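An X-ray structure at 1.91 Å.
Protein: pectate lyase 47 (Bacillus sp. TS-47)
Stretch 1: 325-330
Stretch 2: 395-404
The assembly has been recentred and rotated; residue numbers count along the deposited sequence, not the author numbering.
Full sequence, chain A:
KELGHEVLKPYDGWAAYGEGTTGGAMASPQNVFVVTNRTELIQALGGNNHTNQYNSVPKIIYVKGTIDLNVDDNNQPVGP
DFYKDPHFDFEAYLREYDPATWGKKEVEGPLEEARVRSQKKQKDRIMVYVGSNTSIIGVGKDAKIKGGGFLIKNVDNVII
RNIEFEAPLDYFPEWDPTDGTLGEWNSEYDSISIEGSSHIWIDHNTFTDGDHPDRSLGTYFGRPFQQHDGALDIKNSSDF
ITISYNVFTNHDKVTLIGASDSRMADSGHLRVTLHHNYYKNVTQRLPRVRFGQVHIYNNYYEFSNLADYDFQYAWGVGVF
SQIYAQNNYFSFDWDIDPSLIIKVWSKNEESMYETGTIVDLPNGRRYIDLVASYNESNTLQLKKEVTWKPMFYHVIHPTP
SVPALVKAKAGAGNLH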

# COMPACT_ATOMS: atom_id res chain seq x y z
N ALA A 325 5.63 -3.50 17.71
CA ALA A 325 5.55 -2.05 17.54
C ALA A 325 6.35 -1.28 18.58
O ALA A 325 6.23 -1.52 19.78
CB ALA A 325 4.08 -1.62 17.59
N GLN A 326 7.16 -0.33 18.12
CA GLN A 326 7.99 0.48 19.00
C GLN A 326 7.98 1.97 18.70
O GLN A 326 8.15 2.38 17.55
CB GLN A 326 9.45 0.03 18.94
CG GLN A 326 9.76 -1.32 19.53
CD GLN A 326 11.24 -1.66 19.38
OE1 GLN A 326 11.68 -2.14 18.33
NE2 GLN A 326 12.01 -1.37 20.41
N ASN A 327 7.81 2.77 19.74
CA ASN A 327 7.87 4.22 19.64
C ASN A 327 7.15 4.88 18.46
O ASN A 327 7.75 5.64 17.70
CB ASN A 327 9.35 4.63 19.63
CG ASN A 327 10.08 4.15 20.88
OD1 ASN A 327 9.55 3.34 21.64
ND2 ASN A 327 11.30 4.63 21.08
N ASN A 328 5.86 4.58 18.33
CA ASN A 328 5.05 5.18 17.28
C ASN A 328 4.26 6.29 17.96
O ASN A 328 3.91 6.18 19.13
CB ASN A 328 4.11 4.15 16.66
CG ASN A 328 4.85 3.01 16.01
OD1 ASN A 328 5.03 1.94 16.60
ND2 ASN A 328 5.33 3.24 14.79
N TYR A 329 4.00 7.36 17.22
CA TYR A 329 3.30 8.52 17.75
C TYR A 329 1.97 8.76 17.03
O TYR A 329 1.94 8.89 15.81
CB TYR A 329 4.20 9.74 17.58
CG TYR A 329 3.82 10.96 18.40
CD1 TYR A 329 4.68 11.46 19.37
CD2 TYR A 329 2.62 11.64 18.17
CE1 TYR A 329 4.37 12.60 20.09
CE2 TYR A 329 2.29 12.79 18.89
CZ TYR A 329 3.18 13.27 19.85
OH TYR A 329 2.88 14.40 20.57
N PHE A 330 0.88 8.83 17.80
CA PHE A 330 -0.45 9.07 17.23
C PHE A 330 -0.99 10.43 17.65
O PHE A 330 -0.91 10.80 18.82
CB PHE A 330 -1.46 8.01 17.69
CG PHE A 330 -1.19 6.63 17.16
CD1 PHE A 330 -0.23 5.82 17.74
CD2 PHE A 330 -1.94 6.14 16.09
CE1 PHE A 330 -0.01 4.53 17.27
CE2 PHE A 330 -1.73 4.85 15.60
CZ PHE A 330 -0.76 4.04 16.19
N VAL A 395 18.73 2.40 14.17
CA VAL A 395 18.37 3.26 15.28
C VAL A 395 16.86 3.40 15.45
O VAL A 395 16.12 3.49 14.48
CB VAL A 395 18.90 4.70 15.08
CG1 VAL A 395 18.60 5.55 16.30
CG2 VAL A 395 20.39 4.67 14.79
N ILE A 396 16.42 3.42 16.70
CA ILE A 396 15.01 3.64 17.01
C ILE A 396 15.00 4.93 17.81
O ILE A 396 15.61 5.02 18.88
CB ILE A 396 14.41 2.50 17.86
CG1 ILE A 396 14.41 1.20 17.05
CG2 ILE A 396 12.99 2.86 18.26
CD1 ILE A 396 13.86 0.01 17.81
N HIS A 397 14.34 5.95 17.28
CA HIS A 397 14.29 7.24 17.96
C HIS A 397 13.27 7.27 19.09
O HIS A 397 12.30 6.52 19.09
CB HIS A 397 13.95 8.34 16.97
CG HIS A 397 14.88 8.40 15.80
ND1 HIS A 397 16.23 8.67 15.93
CD2 HIS A 397 14.67 8.19 14.48
CE1 HIS A 397 16.80 8.63 14.75
NE2 HIS A 397 15.88 8.33 13.85
N PRO A 398 13.50 8.14 20.09
CA PRO A 398 12.59 8.28 21.22
C PRO A 398 11.28 8.82 20.67
O PRO A 398 11.28 9.74 19.86
CB PRO A 398 13.31 9.28 22.13
CG PRO A 398 14.14 10.10 21.16
CD PRO A 398 14.66 9.05 20.22
N THR A 399 10.17 8.25 21.12
CA THR A 399 8.86 8.63 20.61
C THR A 399 8.54 10.13 20.48
O THR A 399 7.96 10.55 19.48
CB THR A 399 7.75 7.96 21.43
OG1 THR A 399 8.14 6.61 21.73
CG2 THR A 399 6.45 7.92 20.61
N PRO A 400 8.90 10.94 21.48
CA PRO A 400 8.56 12.36 21.30
C PRO A 400 9.26 13.08 20.14
O PRO A 400 8.80 14.13 19.69
CB PRO A 400 8.84 12.98 22.67
CG PRO A 400 9.81 12.04 23.31
CD PRO A 400 9.38 10.68 22.85
N SER A 401 10.34 12.51 19.63
CA SER A 401 11.07 13.11 18.51
C SER A 401 10.50 12.70 17.15
O SER A 401 10.82 13.30 16.12
CB SER A 401 12.54 12.71 18.57
OG SER A 401 13.13 13.12 19.79
N VAL A 402 9.64 11.68 17.14
CA VAL A 402 9.07 11.16 15.90
C VAL A 402 8.29 12.13 15.00
O VAL A 402 8.57 12.22 13.81
CB VAL A 402 8.20 9.91 16.19
CG1 VAL A 402 7.43 9.49 14.93
CG2 VAL A 402 9.10 8.76 16.65
N PRO A 403 7.32 12.87 15.55
CA PRO A 403 6.55 13.81 14.71
C PRO A 403 7.40 14.80 13.91
O PRO A 403 7.24 14.91 12.69
CB PRO A 403 5.65 14.51 15.72
CG PRO A 403 5.41 13.45 16.75
CD PRO A 403 6.80 12.87 16.93
N ALA A 404 8.28 15.52 14.59
CA ALA A 404 9.12 16.50 13.92
C ALA A 404 9.98 15.85 12.84
O ALA A 404 10.08 16.36 11.72
CB ALA A 404 10.01 17.21 14.94

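The contact between residues 325-330 and 395-404 of this pectate lyase is a small contact of mixed polar and apolar character, in which a strand-loop-strand segment meets a chain that turns into a helix, joined by a single nearly linear hydrogen bond and closed by a proline lying on a tyrosine ring. It illustrates a general principle: where two segments distant in sequence meet over a modest area, here 456 Å² summed over both sides, close packing of polar and apolar atoms can supply most of the surface while one well-aimed polar group adds a directional link.

That polar group belongs to Asn327. The residue sits in the loop between two strand segments, with phi and psi of 45° and 54°, a left-handed conformation that asparagine tolerates better than most residues. Its CA-to-CB bond points toward the second stretch, and with chi1 in the m well its amide reaches the backbone of the other chain segment. Asn327 ND2 donates to the carbonyl O of His397 at 2.9 Å, with an N-H...O angle of 174°. The acceptor is a main-chain atom, so the bond does not call on the imidazole of His397, whose end leads away from the contact. Asn327 also loses more surface to the partner than any other residue of either stretch. Asn327 CA lies 4.6 Å from Thr399 CA, the closest pair of CA atoms across the stretches.

Around this bond the packing is tight. The CB of Asn327 lies 3.1 Å from OG1 of Thr399, a hydroxyl whose hydrogen bonding is satisfied elsewhere in the structure. The methyl CG2 of Thr399 meets the carbonyl O of Asn328 at 3.4 Å. Threonine suits this buried position because its branched side chain is compact and offers both a polar and an apolar group. To one end of the contact, Ile396 extends its m,t side chain so that CD1 comes within 3.1 Å of OE1 of Gln326, a close approach without a hydrogen bond; that oxygen, too, is bonded elsewhere.

At the other end, Tyr329 presents its ring to Thr399, Pro400 and Pro403. CG of Pro403 stands 3.3 Å from the centroid of the Tyr329 ring and only 12° off the ring normal, a CH-pi contact over the face. Proline is well suited to such a place, since its ring carbons carry slightly polarised hydrogens and form a compact, conformationally restricted surface. The edge of the aromatic ring is occupied differently: Thr399 O lies near its plane, 3.4 Å from CD1 of Tyr329. Val402 fills the space beside them, its CG1 4.2 Å from CB of Tyr329 and its CG2 3.6 Å from the carbonyl O of Asn327.

The second stretch also braces itself. Ser401 N bonds to Pro398 O at 2.9 Å and Val402 N to Thr399 O at 3.1 Å, and this turning backbone brings Thr399, Val402 and Pro403 to bear on the same short segment.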